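Local coordinates for Mll3558 protein (Mesorhizobium loti, PDB 3RD6), which is of unassigned function but belongs to the AHA1 family, whose SRPBCC-type fold would suggest a role in binding a partner protein or a small hydrophobic ligand, at the interface of chains A and B. Coordinates in Å, arbitrary orientation; residue numbers count along the deposited sequence, not the author numbering. Chains: chain A/B, Mll3558 protein.

Contact 1: the interface of chains A and B. Residues chain A 3-5, 97, 125-126; chain B 78, 84, 86, 104, 106.
A:Asp126 and A:Phe125 receive B:Arg84 at a two-fold symmetric, sheet-against-sheet interface that joins the two copies of the deposited assembly, possibly a crystal pairing rather than a biological dimer; this charged and aromatic patch forms one end of it. The guanidinium grips A:Asp126 end-on, NH1 to OD1 and NH2 to OD2, both at 3.1 Å. Each carboxylate oxygen is met from above its plane, about 46° out of it, so the salt bridge is tilted rather than flat. On its own chain B:Arg84 turns its side to B:Asp78, where NE and NH2 share OD2 from one face of that carboxylate, NE at 2.9 Å. A bend at chi3 (69°) in the otherwise extended arginine chain brings the guanidinium between the two acids, whose negative charges it would offset. A:Phe125 CD1 lies over the centre of the guanidinium, 3.6 Å from B:Arg84 CZ, with the two planes 28° apart. The same ring takes B:Asp78 over one face, CG offset toward the rim and 4.0 Å from the ring centroid, while B:Val86 CG2 meets its tip. A:Val5 sends CG2 against the arginine's CD and the carboxylate of B:Glu106, and CG1 tip to tip toward B:Thr104 CG2. A bond within chain A steadies A:Asp126: the backbone N of A:Ser4 reaches OD1 at 2.7 Å, nearly along its C-O axis.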
loop_
_atom_site.group_PDB
_atom_site.type_symbol
_atom_site.label_atom_id
_atom_site.label_comp_id
_atom_site.label_asym_id
_atom_site.label_seq_id
_atom_site.Cartn_x
_atom_site.Cartn_y
_atom_site.Cartn_z
ATOM N N HIS A 3 11.111 7.690 16.634
ATOM C CA HIS A 3 9.993 7.479 15.666
ATOM C C HIS A 3 9.134 6.255 16.006
ATOM O O HIS A 3 9.635 5.252 16.520
ATOM C CB HIS A 3 10.554 7.348 14.247
ATOM C CG HIS A 3 11.171 8.610 13.730
ATOM N ND1 HIS A 3 12.381 9.091 14.189
ATOM C CD2 HIS A 3 10.727 9.505 12.820
ATOM C CE1 HIS A 3 12.653 10.230 13.577
ATOM N NE2 HIS A 3 11.668 10.505 12.741
ATOM N N SER A 4 7.840 6.334 15.703
ATOM C CA SER A 4 6.924 5.228 15.989
ATOM C C SER A 4 5.945 4.951 14.858
ATOM O O SER A 4 5.560 5.854 14.109
ATOM C CB SER A 4 6.128 5.503 17.263
ATOM O OG SER A 4 6.995 5.772 18.360
ATOM N N VAL A 5 5.534 3.694 14.747
ATOM C CA VAL A 5 4.595 3.304 13.709
ATOM C C VAL A 5 3.462 2.489 14.295
ATOM O O VAL A 5 3.692 1.442 14.889
ATOM C CB VAL A 5 5.260 2.433 12.589
ATOM C CG1 VAL A 5 4.231 2.078 11.524
ATOM C CG2 VAL A 5 6.426 3.165 11.964
ATOM N N PRO A 97 4.318 13.955 7.230
ATOM C CA PRO A 97 3.656 12.776 6.652
ATOM C C PRO A 97 2.976 11.988 7.757
ATOM O O PRO A 97 3.639 11.385 8.595
ATOM C CB PRO A 97 4.810 12.019 6.005
ATOM C CG PRO A 97 5.950 12.338 6.896
ATOM C CD PRO A 97 5.783 13.819 7.144
ATOM N N PHE A 125 2.015 7.355 11.242
ATOM C CA PHE A 125 3.315 7.846 11.658
ATOM C C PHE A 125 3.516 8.777 12.829
ATOM O O PHE A 125 2.766 9.719 13.060
ATOM C CB PHE A 125 4.037 8.436 10.439
ATOM C CG PHE A 125 4.115 7.484 9.277
ATOM C CD1 PHE A 125 4.568 6.181 9.458
ATOM C CD2 PHE A 125 3.704 7.872 8.014
ATOM C CE1 PHE A 125 4.601 5.293 8.401
ATOM C CE2 PHE A 125 3.738 6.981 6.951
ATOM C CZ PHE A 125 4.187 5.693 7.147
ATOM N N ASP A 126 4.594 8.466 13.540
ATOM C CA ASP A 126 5.095 9.190 14.691
ATOM C C ASP A 126 4.077 9.894 15.560
ATOM O O ASP A 126 3.681 11.027 15.288
ATOM C CB ASP A 126 6.178 10.165 14.219
ATOM C CG ASP A 126 7.305 9.453 13.488
ATOM O OD1 ASP A 126 7.708 8.367 13.959
ATOM O OD2 ASP A 126 7.789 9.962 12.452
ATOM N N ASP B 78 7.176 5.926 2.878
ATOM C CA ASP B 78 7.811 6.717 3.925
ATOM C C ASP B 78 9.241 6.256 4.223
ATOM O O ASP B 78 9.472 5.068 4.447
ATOM C CB ASP B 78 6.994 6.641 5.228
ATOM C CG ASP B 78 7.432 7.677 6.252
ATOM O OD1 ASP B 78 6.937 8.818 6.150
ATOM O OD2 ASP B 78 8.255 7.360 7.154
ATOM N N ARG B 84 13.408 3.962 9.599
ATOM C CA ARG B 84 12.197 3.422 8.994
ATOM C C ARG B 84 12.095 3.398 7.479
ATOM O O ARG B 84 12.470 4.345 6.789
ATOM C CB ARG B 84 10.983 4.179 9.552
ATOM C CG ARG B 84 9.658 3.693 9.051
ATOM C CD ARG B 84 8.527 4.307 9.826
ATOM N NE ARG B 84 8.378 5.733 9.575
ATOM C CZ ARG B 84 8.002 6.600 10.507
ATOM N NH1 ARG B 84 7.753 6.162 11.740
ATOM N NH2 ARG B 84 7.870 7.891 10.209
ATOM N N VAL B 86 9.098 2.353 4.657
ATOM C CA VAL B 86 7.725 1.942 4.390
ATOM C C VAL B 86 7.537 1.920 2.889
ATOM O O VAL B 86 7.830 2.898 2.198
ATOM C CB VAL B 86 6.676 2.930 4.980
ATOM C CG1 VAL B 86 5.299 2.325 4.895
ATOM C CG2 VAL B 86 7.020 3.308 6.396
ATOM N N THR B 104 6.311 -2.370 6.449
ATOM C CA THR B 104 6.989 -1.490 7.381
ATOM C C THR B 104 8.167 -2.262 7.939
ATOM O O THR B 104 8.022 -3.412 8.379
ATOM C CB THR B 104 6.097 -1.071 8.576
ATOM O OG1 THR B 104 4.804 -0.673 8.112
ATOM C CG2 THR B 104 6.746 0.073 9.315
ATOM N N GLU B 106 11.049 -1.444 10.644
ATOM C CA GLU B 106 11.585 -0.514 11.633
ATOM C C GLU B 106 12.758 -1.197 12.309
ATOM O O GLU B 106 12.772 -2.425 12.492
ATOM C CB GLU B 106 10.538 -0.152 12.690
ATOM C CG GLU B 106 9.296 0.491 12.144
ATOM C CD GLU B 106 8.300 0.785 13.234
ATOM O OE1 GLU B 106 8.567 1.702 14.047
ATOM O OE2 GLU B 106 7.256 0.097 13.281
#

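Contact 2: the interface of chains A and B. Residues chain A 5, 7-8, 100-101, 121-123; chain B 102, 104, 121.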
loop_
_atom_site.group_PDB
_atom_site.type_symbol
_atom_site.label_atom_id
_atom_site.label_comp_id
_atom_site.label_asym_id
_atom_site.label_seq_id
_atom_site.Cartn_x
_atom_site.Cartn_y
_atom_site.Cartn_z
ATOM N N VAL A 5 5.534 3.694 14.747
ATOM C CA VAL A 5 4.595 3.304 13.709
ATOM C C VAL A 5 3.462 2.489 14.295
ATOM O O VAL A 5 3.692 1.442 14.889
ATOM C CB VAL A 5 5.260 2.433 12.589
ATOM C CG1 VAL A 5 4.231 2.078 11.524
ATOM C CG2 VAL A 5 6.426 3.165 11.964
ATOM N N HIS A 7 0.164 0.224 13.598
ATOM C CA HIS A 7 -0.425 -0.577 12.535
ATOM C C HIS A 7 -1.794 -1.009 12.977
ATOM O O HIS A 7 -1.952 -1.545 14.067
ATOM C CB HIS A 7 0.385 -1.841 12.248
ATOM C CG HIS A 7 1.742 -1.575 11.685
ATOM N ND1 HIS A 7 2.868 -1.482 12.472
ATOM C CD2 HIS A 7 2.148 -1.334 10.420
ATOM C CE1 HIS A 7 3.912 -1.195 11.716
ATOM N NE2 HIS A 7 3.503 -1.099 10.465
ATOM N N SER A 8 -2.784 -0.784 12.125
ATOM C CA SER A 8 -4.144 -1.181 12.432
ATOM C C SER A 8 -4.861 -1.440 11.131
ATOM O O SER A 8 -4.411 -1.042 10.073
ATOM C CB SER A 8 -4.868 -0.082 13.214
ATOM O OG SER A 8 -5.516 0.835 12.339
ATOM N N ALA A 100 0.667 5.969 5.755
ATOM C CA ALA A 100 0.697 5.221 4.491
ATOM C C ALA A 100 -0.161 3.998 4.738
ATOM O O ALA A 100 -0.099 3.398 5.797
ATOM C CB ALA A 100 2.106 4.799 4.134
ATOM N N SER A 101 -0.986 3.636 3.777
ATOM C CA SER A 101 -1.833 2.481 3.963
ATOM C C SER A 101 -2.197 1.798 2.661
ATOM O O SER A 101 -1.838 2.239 1.577
ATOM C CB SER A 101 -3.103 2.862 4.754
ATOM O OG SER A 101 -3.462 4.204 4.585
ATOM N N GLN A 121 -5.714 -1.261 5.641
ATOM C CA GLN A 121 -4.575 -1.645 6.464
ATOM C C GLN A 121 -3.648 -0.454 6.444
ATOM O O GLN A 121 -3.039 -0.157 5.426
ATOM C CB GLN A 121 -3.894 -2.878 5.874
ATOM C CG GLN A 121 -4.774 -4.104 5.886
ATOM C CD GLN A 121 -4.293 -5.188 4.956
ATOM O OE1 GLN A 121 -4.415 -5.077 3.736
ATOM N NE2 GLN A 121 -3.742 -6.248 5.526
ATOM N N GLY A 122 -3.560 0.242 7.566
ATOM C CA GLY A 122 -2.717 1.413 7.601
ATOM C C GLY A 122 -1.556 1.432 8.564
ATOM O O GLY A 122 -1.454 0.654 9.507
ATOM N N ALA A 123 -0.659 2.360 8.291
ATOM C CA ALA A 123 0.517 2.583 9.101
ATOM C C ALA A 123 0.508 4.084 9.416
ATOM O O ALA A 123 0.737 4.912 8.531
ATOM C CB ALA A 123 1.774 2.192 8.309
ATOM N N LEU B 102 1.534 -3.476 2.126
ATOM C CA LEU B 102 2.229 -2.317 2.664
ATOM C C LEU B 102 3.234 -2.863 3.657
ATOM O O LEU B 102 2.858 -3.560 4.608
ATOM C CB LEU B 102 1.267 -1.371 3.380
ATOM C CG LEU B 102 2.010 -0.177 3.959
ATOM C CD1 LEU B 102 2.627 0.616 2.848
ATOM C CD2 LEU B 102 1.077 0.674 4.773
ATOM N N THR B 104 6.311 -2.370 6.449
ATOM C CA THR B 104 6.989 -1.490 7.381
ATOM C C THR B 104 8.167 -2.262 7.939
ATOM O O THR B 104 8.022 -3.412 8.379
ATOM C CB THR B 104 6.097 -1.071 8.576
ATOM O OG1 THR B 104 4.804 -0.673 8.112
ATOM C CG2 THR B 104 6.746 0.073 9.315
ATOM N N GLN B 121 1.476 -5.757 6.009
ATOM C CA GLN B 121 0.029 -5.730 5.975
ATOM C C GLN B 121 -0.242 -6.083 4.522
ATOM O O GLN B 121 0.100 -5.322 3.618
ATOM C CB GLN B 121 -0.460 -4.333 6.350
ATOM C CG GLN B 121 0.082 -3.865 7.708
ATOM C CD GLN B 121 -0.102 -2.385 7.958
ATOM O OE1 GLN B 121 0.718 -1.578 7.532
ATOM N NE2 GLN B 121 -1.192 -2.020 8.646
#
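The imidazole of A:His7 presents its edge to chain B, with B:Thr104 CB and B:Gln121 OE1 both lying in the ring plane. The amide of B:Gln121 stands almost perpendicular to that ring, at 87°, its oxygen OE1 3.2 Å from A:His7 CD2 and its nitrogen turned toward the backbone of A:Gly122. This patch is a mixed polar and apolar part of the two-fold interface, where strands of the two sheets face each other through a histidine, glutamines, a threonine and a leucine. A:His7 and B:Thr104 meet tip to tip: NE2 and the hydroxyl OG1 form a nearly straight hydrogen bond of 2.7 Å, 167° at the hydrogen, and the structure alone does not show which of them donates. B:Thr104 holds OG1 anti to its carbonyl carbon, aiming the hydroxyl at the imidazole while CG2 remains beside A:Val5.

B:Gln121, extended beyond CG, reaches across to the opposite sheet. Its NE2 donates to the carbonyl O of A:Gly122 at 2.8 Å; the acceptor lies close to the amide plane, but the donor sits above the carbonyl plane, 56° out of it. An alanine here would probably leave the A:Gly122 carbonyl without this donor and open a gap beside the edge of A:His7. A:Gln121 and B:Gln121 slide past each other in opposite directions, A:Gln121 CB 3.8 Å from B:Gln121 CB, with their amides steeply inclined. A:Gln121 NE2 comes over the main chain of B:Gln121, 3.6 Å from its carbonyl carbon, whereas B:Gln121 uses its own amide on A:Gly122. Beside these polar groups B:Leu102 supplies the apolar contact, its CG anti to the backbone N, which carries the CD2 branch to chain A. This CD2 touches the main chain of A:Ser101, 3.5 Å from CA, and the methyl CB of A:Ala123 at 3.9 Å.

The centres of contact 1 and contact 2 lie about 9 Å apart, and A:Val5 and B:Thr104 belong to both. Strands 5-16, 96-110 and 113-125 of chain A serve each contact, as does strand 97-108 of chain B, so the two form one continuous surface. Contact 1 adds the chain B strands 69-80 and 84-92 and is dominated by charge; contact 2 adds strand 115-124 and relies on a histidine, a hydroxyl and amides, with small apolar groups beside them. The two copies of Gln121 meet in contact 2, placing it near the two-fold axis, and symmetry repeats the arginine clamp with the chains exchanged.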